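Local atomic coordinates of glucose-6-phosphate isomerase (PDB entry 6OTU), a protein that catalyses the reversible isomerisation of glucose-6-phosphate to fructose-6-phosphate. Residues 336-341 with 380-385; 405-410 with 458-463. All blocks are in the same frame, centred on the assembly; numbering follows the deposited sequence.

Contact 1 (336-341 with 380-385)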
loop_
_atom_site.group_PDB
_atom_site.type_symbol
_atom_site.label_atom_id
_atom_site.label_comp_id
_atom_site.label_asym_id
_atom_site.label_seq_id
_atom_site.Cartn_x
_atom_site.Cartn_y
_atom_site.Cartn_z
ATOM N N ILE A 336 0.387 -6.898 8.204
ATOM C CA ILE A 336 -0.237 -5.867 9.037
ATOM C C ILE A 336 0.656 -5.521 10.224
ATOM O O ILE A 336 0.537 -6.146 11.286
ATOM C CB ILE A 336 -1.627 -6.316 9.531
ATOM C CG1 ILE A 336 -2.531 -6.716 8.352
ATOM C CG2 ILE A 336 -2.274 -5.238 10.397
ATOM C CD1 ILE A 336 -2.843 -5.572 7.369
ATOM N N PRO A 337 1.564 -4.554 10.101
ATOM C CA PRO A 337 2.420 -4.194 11.254
ATOM C C PRO A 337 1.705 -3.245 12.224
ATOM O O PRO A 337 1.165 -2.206 11.827
ATOM C CB PRO A 337 3.649 -3.527 10.604
ATOM C CG PRO A 337 3.403 -3.603 9.038
ATOM C CD PRO A 337 1.932 -3.847 8.856
ATOM N N TYR A 338 1.681 -3.619 13.506
ATOM C CA TYR A 338 1.159 -2.737 14.558
ATOM C C TYR A 338 2.318 -1.899 15.085
ATOM O O TYR A 338 2.781 -2.043 16.214
ATOM C CB TYR A 338 0.476 -3.537 15.667
ATOM C CG TYR A 338 -0.968 -3.886 15.329
ATOM C CD1 TYR A 338 -1.254 -4.697 14.237
ATOM C CD2 TYR A 338 -2.043 -3.385 16.081
ATOM C CE1 TYR A 338 -2.544 -5.018 13.906
ATOM C CE2 TYR A 338 -3.360 -3.699 15.744
ATOM C CZ TYR A 338 -3.604 -4.521 14.650
ATOM O OH TYR A 338 -4.893 -4.859 14.263
ATOM N N SER A 339 2.795 -1.014 14.208
ATOM C CA SER A 339 4.109 -0.394 14.367
ATOM C C SER A 339 4.283 0.790 13.435
ATOM O O SER A 339 4.418 0.603 12.221
ATOM C CB SER A 339 5.223 -1.414 14.100
ATOM O OG SER A 339 6.499 -0.866 14.395
ATOM N N THR A 340 4.286 2.006 13.998
ATOM C CA THR A 340 4.482 3.200 13.180
ATOM C C THR A 340 5.828 3.138 12.455
ATOM O O THR A 340 5.920 3.467 11.267
ATOM C CB THR A 340 4.364 4.459 14.058
ATOM O OG1 THR A 340 3.006 4.625 14.489
ATOM C CG2 THR A 340 4.788 5.717 13.302
ATOM N N GLY A 341 6.865 2.644 13.137
ATOM C CA GLY A 341 8.174 2.524 12.517
ATOM C C GLY A 341 8.182 1.647 11.278
ATOM O O GLY A 341 8.980 1.868 10.369
ATOM N N VAL A 380 -0.740 -0.486 8.352
ATOM C CA VAL A 380 -0.476 -0.628 9.783
ATOM C C VAL A 380 -1.781 -0.749 10.570
ATOM O O VAL A 380 -2.855 -0.319 10.144
ATOM C CB VAL A 380 0.395 0.528 10.336
ATOM C CG1 VAL A 380 1.725 0.660 9.570
ATOM C CG2 VAL A 380 -0.378 1.834 10.351
ATOM N N GLY A 381 -1.672 -1.355 11.752
ATOM C CA GLY A 381 -2.702 -1.283 12.767
ATOM C C GLY A 381 -2.302 -0.278 13.832
ATOM O O GLY A 381 -1.115 -0.024 14.037
ATOM N N THR A 382 -3.295 0.283 14.533
ATOM C CA THR A 382 -4.715 -0.075 14.415
ATOM C C THR A 382 -5.480 0.570 13.230
ATOM O O THR A 382 -6.679 0.306 13.076
ATOM C CB THR A 382 -5.511 0.332 15.687
ATOM O OG1 THR A 382 -5.339 1.739 15.930
ATOM C CG2 THR A 382 -5.108 -0.475 16.942
ATOM N N ASN A 383 -4.837 1.432 12.428
ATOM C CA ASN A 383 -5.580 2.112 11.354
ATOM C C ASN A 383 -6.372 1.123 10.506
ATOM O O ASN A 383 -7.536 1.374 10.179
ATOM C CB ASN A 383 -4.651 2.919 10.447
ATOM C CG ASN A 383 -3.820 3.923 11.202
ATOM O OD1 ASN A 383 -3.073 3.559 12.096
ATOM N ND2 ASN A 383 -3.924 5.194 10.825
ATOM N N CYS A 384 -5.765 -0.020 10.168
ATOM C CA CYS A 384 -6.408 -1.008 9.298
ATOM C C CYS A 384 -7.754 -1.480 9.849
ATOM O O CYS A 384 -8.658 -1.806 9.067
ATOM C CB CYS A 384 -5.484 -2.212 9.083
ATOM S SG CYS A 384 -5.073 -3.089 10.631
ATOM N N GLN A 385 -7.910 -1.532 11.176
ATOM C CA GLN A 385 -9.189 -1.925 11.782
ATOM C C GLN A 385 -10.345 -0.995 11.401
ATOM O O GLN A 385 -11.513 -1.400 11.486
ATOM C CB GLN A 385 -9.065 -1.967 13.318
ATOM C CG GLN A 385 -7.841 -2.723 13.817
ATOM C CD GLN A 385 -7.647 -2.655 15.312
ATOM O OE1 GLN A 385 -6.808 -3.368 15.874
ATOM N NE2 GLN A 385 -8.414 -1.792 15.975
#
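The backbones of P337 and G381 join through one hydrogen bond, G381 N to P337 O at 3.0 Å, where strand 332-337 gives way to an inverse gamma turn centred on Y338 and meets the loop following the edge strand 375-377 of the six-stranded sheet. The donor stands above the carbonyl plane of P337. The same oxygen closes the turn through a weak bond from S339 N and also receives a CA-H...O contact from V380, whose CA lies 3.1 Å from P337 O.

Y338 carries most of the side-chain contact. Its CG is anti to its own carbonyl carbon (chi1 -83°), and one face of the ring lies against G381, whose CA sits 3.7 Å from the ring centroid and almost exactly on the ring normal, a CH-pi contact over the middle of the face. Having no side chain, G381 can come this close. Its peptide bond to T382 is cis, and T382 CG2 reaches Y338 CE2 obliquely at 3.9 Å. The sulfur of C384 also approaches the ring obliquely, while packing against I336 CG2 at 3.5 Å.

Beyond the ring, Q385 is extended past CG, and its amide plane is turned 52° from that of the ring. Its NE2 binds N429 on helix 422-439, so both ends of the amide are held. Q385 directly precedes H386, an active-site residue by close similarity, and the nearest atoms of its side chain and a bound glucose-6-phosphate are about 8 Å apart. N186 of the second subunit binds both G381 O and T382 N, bringing the cis peptide into the dimer interface. At the ring edge, Y338 OH donates to Q385 OE1 at 2.9 Å, meeting a lone pair in the carbonyl plane at a C=O...donor angle of 119°.

Contact 2 (405-410 with 458-463)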
loop_
_atom_site.group_PDB
_atom_site.type_symbol
_atom_site.label_atom_id
_atom_site.label_comp_id
_atom_site.label_asym_id
_atom_site.label_seq_id
_atom_site.Cartn_x
_atom_site.Cartn_y
_atom_site.Cartn_z
ATOM N N GLY A 405 3.915 -7.255 15.516
ATOM C CA GLY A 405 3.746 -6.395 16.667
ATOM C C GLY A 405 4.908 -6.419 17.637
ATOM O O GLY A 405 5.834 -7.237 17.542
ATOM N N PHE A 406 4.841 -5.489 18.591
ATOM C CA PHE A 406 5.881 -5.334 19.598
ATOM C C PHE A 406 5.242 -5.088 20.953
ATOM O O PHE A 406 4.121 -4.563 21.053
ATOM C CB PHE A 406 6.850 -4.200 19.227
ATOM C CG PHE A 406 7.410 -4.348 17.849
ATOM C CD1 PHE A 406 8.537 -5.121 17.631
ATOM C CD2 PHE A 406 6.765 -3.781 16.755
ATOM C CE1 PHE A 406 9.049 -5.302 16.347
ATOM C CE2 PHE A 406 7.272 -3.949 15.469
ATOM C CZ PHE A 406 8.420 -4.720 15.268
ATOM N N LEU A 407 5.958 -5.511 21.999
ATOM C CA LEU A 407 5.505 -5.285 23.365
ATOM C C LEU A 407 5.745 -3.855 23.844
ATOM O O LEU A 407 5.099 -3.427 24.808
ATOM C CB LEU A 407 6.201 -6.260 24.321
ATOM C CG LEU A 407 5.981 -7.739 23.983
ATOM C CD1 LEU A 407 6.668 -8.629 25.006
ATOM C CD2 LEU A 407 4.498 -8.091 23.892
ATOM N N HIS A 408 6.655 -3.109 23.208
ATOM C CA HIS A 408 7.062 -1.808 23.717
ATOM C C HIS A 408 7.288 -0.840 22.578
ATOM O O HIS A 408 7.689 -1.231 21.481
ATOM C CB HIS A 408 8.347 -1.894 24.543
ATOM C CG HIS A 408 8.186 -2.670 25.800
ATOM N ND1 HIS A 408 7.544 -2.157 26.906
ATOM C CD2 HIS A 408 8.554 -3.930 26.122
ATOM C CE1 HIS A 408 7.524 -3.072 27.857
ATOM N NE2 HIS A 408 8.139 -4.152 27.411
ATOM N N ASN A 409 7.039 0.434 22.857
ATOM C CA ASN A 409 7.246 1.439 21.830
ATOM C C ASN A 409 8.734 1.793 21.714
ATOM O O ASN A 409 9.569 1.439 22.566
ATOM C CB ASN A 409 6.390 2.677 22.107
ATOM C CG ASN A 409 6.726 3.358 23.422
ATOM O OD1 ASN A 409 7.840 3.857 23.612
ATOM N ND2 ASN A 409 5.745 3.416 24.328
ATOM N N GLN A 410 9.067 2.488 20.625
ATOM C CA GLN A 410 10.451 2.872 20.385
ATOM C C GLN A 410 10.825 4.166 21.095
ATOM O O GLN A 410 11.951 4.304 21.582
ATOM C CB GLN A 410 10.710 3.032 18.886
ATOM C CG GLN A 410 10.727 1.747 18.097
ATOM C CD GLN A 410 10.992 2.008 16.622
ATOM O OE1 GLN A 410 10.147 2.565 15.917
ATOM N NE2 GLN A 410 12.185 1.640 16.158
ATOM N N ILE A 458 1.085 -14.380 14.017
ATOM C CA ILE A 458 1.488 -13.293 14.900
ATOM C C ILE A 458 2.983 -13.434 15.142
ATOM O O ILE A 458 3.432 -14.453 15.678
ATOM C CB ILE A 458 0.739 -13.319 16.249
ATOM C CG1 ILE A 458 -0.780 -13.345 16.060
ATOM C CG2 ILE A 458 1.158 -12.137 17.104
ATOM C CD1 ILE A 458 -1.573 -13.425 17.385
ATOM N N LEU A 459 3.742 -12.412 14.771
ATOM C CA LEU A 459 5.167 -12.346 15.043
ATOM C C LEU A 459 5.429 -11.143 15.940
ATOM O O LEU A 459 5.032 -10.022 15.598
ATOM C CB LEU A 459 5.952 -12.234 13.737
ATOM C CG LEU A 459 7.468 -12.239 13.886
ATOM C CD1 LEU A 459 7.944 -13.556 14.489
ATOM C CD2 LEU A 459 8.115 -11.973 12.532
ATOM N N VAL A 460 6.086 -11.367 17.090
ATOM C CA VAL A 460 6.296 -10.302 18.072
ATOM C C VAL A 460 7.734 -10.317 18.569
ATOM O O VAL A 460 8.297 -11.383 18.840
ATOM C CB VAL A 460 5.336 -10.419 19.284
ATOM C CG1 VAL A 460 5.288 -9.097 20.068
ATOM C CG2 VAL A 460 3.962 -10.824 18.852
ATOM N N ALA A 461 8.311 -9.125 18.732
ATOM C CA ALA A 461 9.561 -8.925 19.453
ATOM C C ALA A 461 9.307 -7.957 20.602
ATOM O O ALA A 461 8.266 -7.294 20.654
ATOM C CB ALA A 461 10.670 -8.395 18.530
ATOM N N GLN A 462 10.263 -7.888 21.540
ATOM C CA GLN A 462 10.133 -6.956 22.667
ATOM C C GLN A 462 9.992 -5.513 22.189
ATOM O O GLN A 462 9.165 -4.746 22.699
ATOM C CB GLN A 462 11.345 -7.053 23.593
ATOM C CG GLN A 462 11.307 -8.192 24.551
ATOM C CD GLN A 462 10.105 -8.147 25.455
ATOM O OE1 GLN A 462 9.588 -7.078 25.793
ATOM N NE2 GLN A 462 9.649 -9.319 25.860
ATOM N N GLN A 463 10.830 -5.114 21.239
ATOM C CA GLN A 463 10.884 -3.721 20.836
ATOM C C GLN A 463 11.577 -3.672 19.488
ATOM O O GLN A 463 12.507 -4.439 19.238
ATOM C CB GLN A 463 11.619 -2.876 21.891
ATOM C CG GLN A 463 11.716 -1.387 21.633
ATOM C CD GLN A 463 12.713 -0.692 22.559
ATOM O OE1 GLN A 463 13.871 -1.095 22.649
ATOM N NE2 GLN A 463 12.263 0.348 23.254
#
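G405 and F406 pair in parallel with V460 and A461, as neighbouring central strands of the mixed sheet. G405 N bonds L459 O at 3.0 Å and L407 N bonds A461 O at 3.2 Å; between them the bond from A461 N to G405 O is weak. Both strands then turn a corner, at L407 and Q462.

The L407 side chain follows this corner. Its CB lies 3.7 Å from the backbone oxygen Q462 O, and CG stands 4.1 Å from A461 O. There the branches part: CD1, anti to CA (chi2 -178°), lies against the amide of Q462, 3.2 Å from its NE2, whereas CD2 meets V460 CG1 at 4.0 Å. Q462 OE1 in turn touches the edge of the H408 ring at CD2. Farther along, the extended Q463 side chain reaches back to segment 405-410, its NE2 giving a nearly straight bond of 3.0 Å to N409 O.

F406 and A461 share one face of the sheet and both pack on I468 of helix 466-487; V460, on the opposite face, and L407, at the corner, touch F427 of helix 422-439, and in the second subunit V460 packs on L532 and L407 on T533.

Overall arrangement
Both contacts reach the same mixed sheet, their centres about 12 Å apart and on the same side of the chain's centre. Strands 332-337 and 401-406 are neighbours in it, and the two contacts meet where S339 OG packs on F406 CE2, 3.4 Å away. Every touching residue of contact 1 is buried; it relies on a tyrosine face and a few directed polar bonds, close to the probable active-site residue H386. Contact 2 begins as regular parallel pairing in the interior and ends among exposed glutamines and a histidine, away from the known sites. Helix 422-439 covers side chains of both, and both reach the second subunit, contact 1 largely through hydrogen bonds.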